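Local coordinates for protein arginine kinase (Cydia pomonella granulosis virus, PDB 6VVG) that probably transfers phosphate from ATP to serine and threonine residues of proteins, a viral kinase (PK-1) whose activity relies on side-to-side dimerization, at residues N57-E60 with F61-H64; K229-L232 with P233-S236; S266-D269 with E270-H274. All coordinates share one frame; numbering follows the deposited sequence.

Contact 1 of 3, residues N57-E60 with F61-H64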
loop_
_atom_site.group_PDB
_atom_site.type_symbol
_atom_site.label_atom_id
_atom_site.label_comp_id
_atom_site.label_asym_id
_atom_site.label_seq_id
_atom_site.Cartn_x
_atom_site.Cartn_y
_atom_site.Cartn_z
ATOM N N ASN A 57 5.031 6.392 -6.278
ATOM C CA ASN A 57 3.971 6.017 -5.347
ATOM C C ASN A 57 4.056 4.508 -5.141
ATOM O O ASN A 57 3.702 3.733 -6.035
ATOM C CB ASN A 57 2.607 6.434 -5.896
ATOM C CG ASN A 57 1.450 5.948 -5.039
ATOM O OD1 ASN A 57 1.645 5.296 -4.015
ATOM N ND2 ASN A 57 0.233 6.269 -5.461
ATOM N N SER A 58 4.529 4.090 -3.963
ATOM C CA SER A 58 4.787 2.670 -3.735
ATOM C C SER A 58 3.530 1.827 -3.903
ATOM O O SER A 58 3.620 0.640 -4.236
ATOM C CB SER A 58 5.383 2.463 -2.342
ATOM O OG SER A 58 4.443 2.766 -1.324
ATOM N N LEU A 59 2.352 2.413 -3.681
ATOM C CA LEU A 59 1.115 1.653 -3.820
ATOM C C LEU A 59 0.878 1.186 -5.250
ATOM O O LEU A 59 0.111 0.239 -5.461
ATOM C CB LEU A 59 -0.071 2.494 -3.353
ATOM C CG LEU A 59 -1.273 1.734 -2.789
ATOM C CD1 LEU A 59 -0.898 1.055 -1.485
ATOM C CD2 LEU A 59 -2.463 2.665 -2.598
ATOM N N GLU A 60 1.505 1.831 -6.236
ATOM C CA GLU A 60 1.369 1.377 -7.616
ATOM C C GLU A 60 1.824 -0.069 -7.758
ATOM O O GLU A 60 1.224 -0.847 -8.509
ATOM C CB GLU A 60 2.169 2.289 -8.548
ATOM C CG GLU A 60 2.024 1.949 -10.022
ATOM C CD GLU A 60 2.598 3.018 -10.934
ATOM O OE1 GLU A 60 3.208 3.983 -10.424
ATOM O OE2 GLU A 60 2.438 2.887 -12.168
ATOM N N PHE A 61 2.876 -0.451 -7.032
ATOM C CA PHE A 61 3.329 -1.838 -7.049
ATOM C C PHE A 61 2.256 -2.767 -6.494
ATOM O O PHE A 61 1.962 -3.816 -7.076
ATOM C CB PHE A 61 4.631 -1.960 -6.250
ATOM C CG PHE A 61 5.131 -3.370 -6.106
ATOM C CD1 PHE A 61 5.607 -4.066 -7.205
ATOM C CD2 PHE A 61 5.128 -3.997 -4.872
ATOM C CE1 PHE A 61 6.067 -5.364 -7.078
ATOM C CE2 PHE A 61 5.586 -5.294 -4.737
ATOM C CZ PHE A 61 6.055 -5.978 -5.844
ATOM N N ASP A 62 1.645 -2.386 -5.369
ATOM C CA ASP A 62 0.657 -3.252 -4.733
ATOM C C ASP A 62 -0.517 -3.540 -5.659
ATOM O O ASP A 62 -1.009 -4.674 -5.717
ATOM C CB ASP A 62 0.151 -2.618 -3.437
ATOM C CG ASP A 62 1.265 -2.311 -2.462
ATOM O OD1 ASP A 62 2.161 -1.523 -2.820
ATOM O OD2 ASP A 62 1.242 -2.856 -1.336
ATOM N N VAL A 63 -1.002 -2.521 -6.370
ATOM C CA VAL A 63 -2.180 -2.709 -7.211
ATOM C C VAL A 63 -1.909 -3.777 -8.264
ATOM O O VAL A 63 -2.732 -4.670 -8.492
ATOM C CB VAL A 63 -2.610 -1.377 -7.850
ATOM C CG1 VAL A 63 -3.737 -1.619 -8.846
ATOM C CG2 VAL A 63 -3.042 -0.392 -6.772
ATOM N N HIS A 64 -0.749 -3.701 -8.920
ATOM C CA HIS A 64 -0.387 -4.735 -9.886
ATOM C C HIS A 64 -0.426 -6.112 -9.237
ATOM O O HIS A 64 -1.055 -7.042 -9.756
ATOM C CB HIS A 64 1.007 -4.473 -10.460
ATOM C CG HIS A 64 1.085 -3.292 -11.374
ATOM N ND1 HIS A 64 0.727 -3.354 -12.703
ATOM C CD2 HIS A 64 1.500 -2.023 -11.154
ATOM C CE1 HIS A 64 0.907 -2.169 -13.259
ATOM N NE2 HIS A 64 1.375 -1.345 -12.341
HETATM O O HOH W 1 0.615 1.263 -12.971
#
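E60 OE2 is gripped from two sources: a water molecule 2.6 Å away, which donates to it and also hydrogen-bonds H64 one turn on, and the ammonium group of the AMP-binding K49, with which it forms a salt bridge. The water sits 2.8 Å from H64 NE2. E60 has CG anti to the backbone N (chi1 -177°) and runs extended alongside H64, pointing the same way, with the carboxylate and imidazole planes only 19° apart. E60 O lies at the ring edge, 2.9 Å from H64 CD2. The water at NE2 and I74 O at ND1 would hold the rotation of the imidazole. At the start of the helix, L59 N donates to N57 OD1 over 3.0 Å from above the amide plane, a capping bond, while N57 ND2 bonds to G162 O and S164 O. Helix 59-66 is the regulatory alpha C, and the E60–K49 pair matches the lysine–glutamate bridge associated with active kinases. D62 stands at the dimer interface, its OD2 weakly bonded to S58 OG of the second subunit and its OD1 close to D62 OD1 of that subunit; this approach of two carboxylates would probably favour a proton on at least one of them.

Contact 2 of 3, residues K229-L232 with P233-S236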
loop_
_atom_site.group_PDB
_atom_site.type_symbol
_atom_site.label_atom_id
_atom_site.label_comp_id
_atom_site.label_asym_id
_atom_site.label_seq_id
_atom_site.Cartn_x
_atom_site.Cartn_y
_atom_site.Cartn_z
ATOM N N LYS A 229 -12.299 24.048 -6.470
ATOM C CA LYS A 229 -13.474 24.753 -5.976
ATOM C C LYS A 229 -14.299 25.355 -7.106
ATOM O O LYS A 229 -15.487 25.625 -6.911
ATOM C CB LYS A 229 -13.047 25.836 -4.984
ATOM C CG LYS A 229 -12.679 25.292 -3.607
ATOM C CD LYS A 229 -13.898 24.733 -2.887
ATOM C CE LYS A 229 -13.501 23.938 -1.645
ATOM N NZ LYS A 229 -12.983 24.811 -0.545
ATOM N N ASP A 230 -13.700 25.564 -8.281
ATOM C CA ASP A 230 -14.471 26.002 -9.440
ATOM C C ASP A 230 -15.425 24.923 -9.935
ATOM O O ASP A 230 -16.383 25.237 -10.652
ATOM C CB ASP A 230 -13.536 26.408 -10.580
ATOM C CG ASP A 230 -12.681 27.610 -10.238
ATOM O OD1 ASP A 230 -13.218 28.581 -9.668
ATOM O OD2 ASP A 230 -11.470 27.582 -10.546
ATOM N N MET A 231 -15.181 23.659 -9.584
ATOM C CA MET A 231 -16.068 22.592 -10.031
ATOM C C MET A 231 -17.391 22.613 -9.278
ATOM O O MET A 231 -18.424 22.223 -9.835
ATOM C CB MET A 231 -15.397 21.230 -9.851
ATOM C CG MET A 231 -14.142 21.008 -10.676
ATOM S SD MET A 231 -14.347 21.335 -12.436
ATOM C CE MET A 231 -15.687 20.223 -12.862
ATOM N N LEU A 232 -17.382 23.065 -8.024
ATOM C CA LEU A 232 -18.593 22.958 -7.201
ATOM C C LEU A 232 -19.766 23.692 -7.807
ATOM O O LEU A 232 -20.860 23.086 -7.909
ATOM C CB LEU A 232 -18.300 23.469 -5.788
ATOM C CG LEU A 232 -17.604 22.481 -4.856
ATOM C CD1 LEU A 232 -17.547 23.046 -3.431
ATOM C CD2 LEU A 232 -18.280 21.117 -4.842
ATOM N N PRO A 233 -19.669 24.958 -8.226
ATOM C CA PRO A 233 -20.827 25.600 -8.869
ATOM C C PRO A 233 -21.364 24.785 -10.034
ATOM O O PRO A 233 -22.581 24.723 -10.252
ATOM C CB PRO A 233 -20.284 26.961 -9.334
ATOM C CG PRO A 233 -19.089 27.217 -8.455
ATOM C CD PRO A 233 -18.486 25.851 -8.184
ATOM N N LEU A 234 -20.469 24.140 -10.786
ATOM C CA LEU A 234 -20.892 23.375 -11.952
ATOM C C LEU A 234 -21.708 22.158 -11.544
ATOM O O LEU A 234 -22.717 21.837 -12.183
ATOM C CB LEU A 234 -19.666 22.958 -12.761
ATOM C CG LEU A 234 -18.802 24.136 -13.213
ATOM C CD1 LEU A 234 -17.631 23.667 -14.054
ATOM C CD2 LEU A 234 -19.648 25.150 -13.986
ATOM N N TYR A 235 -21.295 21.470 -10.477
ATOM C CA TYR A 235 -22.053 20.319 -10.003
ATOM C C TYR A 235 -23.449 20.711 -9.533
ATOM O O TYR A 235 -24.324 19.844 -9.432
ATOM C CB TYR A 235 -21.302 19.623 -8.865
ATOM C CG TYR A 235 -19.941 19.075 -9.245
ATOM C CD1 TYR A 235 -19.566 18.932 -10.574
ATOM C CD2 TYR A 235 -19.030 18.701 -8.267
ATOM C CE1 TYR A 235 -18.325 18.434 -10.919
ATOM C CE2 TYR A 235 -17.784 18.203 -8.602
ATOM C CZ TYR A 235 -17.437 18.072 -9.927
ATOM O OH TYR A 235 -16.196 17.574 -10.256
ATOM N N SER A 236 -23.676 21.993 -9.248
ATOM C CA SER A 236 -24.984 22.456 -8.803
ATOM C C SER A 236 -25.964 22.676 -9.949
ATOM O O SER A 236 -27.158 22.846 -9.691
ATOM C CB SER A 236 -24.842 23.760 -8.015
ATOM O OG SER A 236 -24.317 23.529 -6.719
HETATM O O HOH W 2 -22.133 22.462 -5.565
#
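Apolar contacts dominate where M231 meets Y235 one turn later along the same helix. M231 CB makes an off-centre CH-pi contact with the tyrosine ring, 4.2 Å from its centroid and 29° off the normal. Bends at chi2 (-52°) and chi3 (-57°) fold the thioether round, bringing M231 CE within 3.7 Å of Y235 CE1. The same methyl touches L234 CD1 at 4.1 Å, so one methyl meets two side chains of the next turn. Nearer the solvent, L232 CB is pressed against P233 CD at a tight 3.4 Å.

Backbone bonding is interrupted by that proline. P233 has no N-H to offer the preceding turn, so its CD rests 3.3 Å from K229 O and the helix kinks there. Regular bonding resumes with Y235 N donating to M231 O at 3.0 Å; this carbonyl oxygen also lies over a face of the Y235 ring, toward its rim. S236 N gives L232 O a weak bond.

Water completes the polar set, donating to L232 O and bonding S236 OG, 2.7 Å from each.

By its place in the chain, helix 228-235 matches alpha G of the kinase C-lobe: Y235 OH bonds to F180 O, its ring meets those of W197 and F213, and I185 packs against it, so this kinked helix sits, as in the family, against the end of the activation segment.

Contact 3 of 3, residues S266-D269 with E270-H274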
loop_
_atom_site.group_PDB
_atom_site.type_symbol
_atom_site.label_atom_id
_atom_site.label_comp_id
_atom_site.label_asym_id
_atom_site.label_seq_id
_atom_site.Cartn_x
_atom_site.Cartn_y
_atom_site.Cartn_z
ATOM N N SER A 266 -23.237 5.796 -4.537
ATOM C CA SER A 266 -21.888 6.025 -4.036
ATOM C C SER A 266 -21.230 4.754 -3.518
ATOM O O SER A 266 -20.135 4.823 -2.946
ATOM C CB SER A 266 -21.911 7.079 -2.928
ATOM O OG SER A 266 -22.741 6.660 -1.857
ATOM N N THR A 267 -21.870 3.604 -3.699
ATOM C CA THR A 267 -21.340 2.330 -3.245
ATOM C C THR A 267 -21.441 1.312 -4.372
ATOM O O THR A 267 -22.219 1.475 -5.314
ATOM C CB THR A 267 -22.096 1.801 -2.019
ATOM O OG1 THR A 267 -23.453 1.519 -2.385
ATOM C CG2 THR A 267 -22.077 2.818 -0.890
ATOM N N TYR A 268 -20.648 0.245 -4.256
ATOM C CA TYR A 268 -20.714 -0.836 -5.235
ATOM C C TYR A 268 -22.132 -1.377 -5.364
ATOM O O TYR A 268 -22.660 -1.515 -6.473
ATOM C CB TYR A 268 -19.762 -1.966 -4.841
ATOM C CG TYR A 268 -19.988 -3.249 -5.616
ATOM C CD1 TYR A 268 -19.633 -3.343 -6.952
ATOM C CD2 TYR A 268 -20.565 -4.362 -5.013
ATOM C CE1 TYR A 268 -19.832 -4.508 -7.669
ATOM C CE2 TYR A 268 -20.773 -5.534 -5.725
ATOM C CZ TYR A 268 -20.403 -5.599 -7.053
ATOM O OH TYR A 268 -20.607 -6.761 -7.765
ATOM N N ASP A 269 -22.763 -1.694 -4.231
ATOM C CA ASP A 269 -24.069 -2.347 -4.267
ATOM C C ASP A 269 -25.118 -1.448 -4.907
ATOM O O ASP A 269 -25.973 -1.921 -5.667
ATOM C CB ASP A 269 -24.491 -2.747 -2.854
ATOM C CG ASP A 269 -23.807 -4.017 -2.379
ATOM O OD1 ASP A 269 -24.070 -5.084 -2.968
ATOM O OD2 ASP A 269 -23.007 -3.950 -1.422
ATOM N N GLU A 270 -25.075 -0.149 -4.611
ATOM C CA GLU A 270 -26.003 0.780 -5.246
ATOM C C GLU A 270 -25.802 0.792 -6.755
ATOM O O GLU A 270 -26.765 0.705 -7.525
ATOM C CB GLU A 270 -25.817 2.184 -4.674
ATOM C CG GLU A 270 -26.480 2.417 -3.334
ATOM C CD GLU A 270 -26.071 3.737 -2.714
ATOM O OE1 GLU A 270 -24.857 4.037 -2.694
ATOM O OE2 GLU A 270 -26.961 4.475 -2.246
ATOM N N ILE A 271 -24.547 0.898 -7.194
ATOM C CA ILE A 271 -24.263 0.995 -8.623
ATOM C C ILE A 271 -24.706 -0.274 -9.339
ATOM O O ILE A 271 -25.449 -0.226 -10.326
ATOM C CB ILE A 271 -22.766 1.268 -8.852
ATOM C CG1 ILE A 271 -22.362 2.604 -8.223
ATOM C CG2 ILE A 271 -22.437 1.247 -10.339
ATOM C CD1 ILE A 271 -20.860 2.778 -8.079
ATOM N N ILE A 272 -24.257 -1.430 -8.848
ATOM C CA ILE A 272 -24.453 -2.680 -9.570
ATOM C C ILE A 272 -25.910 -3.119 -9.588
ATOM O O ILE A 272 -26.291 -3.946 -10.425
ATOM C CB ILE A 272 -23.548 -3.762 -8.953
ATOM C CG1 ILE A 272 -23.307 -4.899 -9.947
ATOM C CG2 ILE A 272 -24.151 -4.300 -7.660
ATOM C CD1 ILE A 272 -22.450 -4.505 -11.128
ATOM N N LYS A 273 -26.746 -2.578 -8.708
ATOM C CA LYS A 273 -28.150 -2.956 -8.654
ATOM C C LYS A 273 -29.063 -1.990 -9.403
ATOM O O LYS A 273 -30.279 -2.200 -9.418
ATOM C CB LYS A 273 -28.604 -3.071 -7.194
ATOM C CG LYS A 273 -28.084 -4.316 -6.484
ATOM C CD LYS A 273 -28.490 -4.356 -5.011
ATOM C CE LYS A 273 -28.018 -5.649 -4.353
ATOM N NZ LYS A 273 -28.802 -5.981 -3.129
ATOM N N HIS A 274 -28.519 -0.954 -10.030
ATOM C CA HIS A 274 -29.358 -0.011 -10.754
ATOM C C HIS A 274 -29.920 -0.668 -12.014
ATOM O O HIS A 274 -29.231 -1.468 -12.655
ATOM C CB HIS A 274 -28.565 1.238 -11.132
ATOM C CG HIS A 274 -29.405 2.321 -11.728
ATOM N ND1 HIS A 274 -29.671 2.403 -13.078
ATOM C CD2 HIS A 274 -30.059 3.359 -11.156
ATOM C CE1 HIS A 274 -30.444 3.447 -13.312
ATOM N NE2 HIS A 274 -30.696 4.043 -12.161
#
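The Y268 ring takes the side chain of I272 over one face, one turn further along the helix. I272 CG2 makes a CH-pi contact 4.2 Å from the ring centroid and 17° off its normal, and I272 CB lies 4.0 Å from Y268 CE1. Further out, I272 CG1 follows the ring to its phenolic end, 3.9 Å from Y268 OH. The tyrosine side chain also touches V126 and N130 of helix 115-133 and W196 of helix 192-208.

The second flat group, the E270 carboxylate, is approached from opposite faces of its plane, and both donors converge on OE1. S266 N comes from well above the plane, 3.0 Å from E270 OE1, while T267 OG1 donates to E270 OE1 over 2.9 Å from the other face, on the anti side. T267 is the N-cap residue. Its chi1 of 65° sets the hydroxyl between backbone N and carbonyl carbon, where OG1 can also accept from E270 N, 3.2 Å away in a nearly straight bond (159°). One hydroxyl thus ties both the main chain and the side chain of E270.

Behind the cap the helix is regular: I271 N donates to T267 O at 3.0 Å and I272 N to Y268 O at 2.9 Å, whereas K273 N to D269 O is weak. I271 meanwhile packs inward on W196, F252 and M256, seating this short helix, which matches the last helix of the kinase C-lobe, against its neighbours. With two donors on a single oxygen at a helix start, the E270 carboxylate probably stays ionised, its negative charge favourably placed against the helix dipole.

Each contact is local, joining residues about a turn apart in or at the start of a different helix, and none touches another. Contact 1 is buried, beside the nucleotide pocket and the second subunit; contact 2 is partly buried and contact 3 lies mostly at the surface, both in the C-lobe and away from the nucleotide pocket. Their nearest atoms are about 13 Å apart, yet both pack on helix 192-208, contact 2 through W197 and contact 3 through W196. Chemistry follows place. Contact 1 joins a glutamate and a histidine through water near the AMP, contact 2 relies on methionine, tyrosine and a proline kink, and contact 3 caps its helix with a threonine hydroxyl, which a carboxylate also holds.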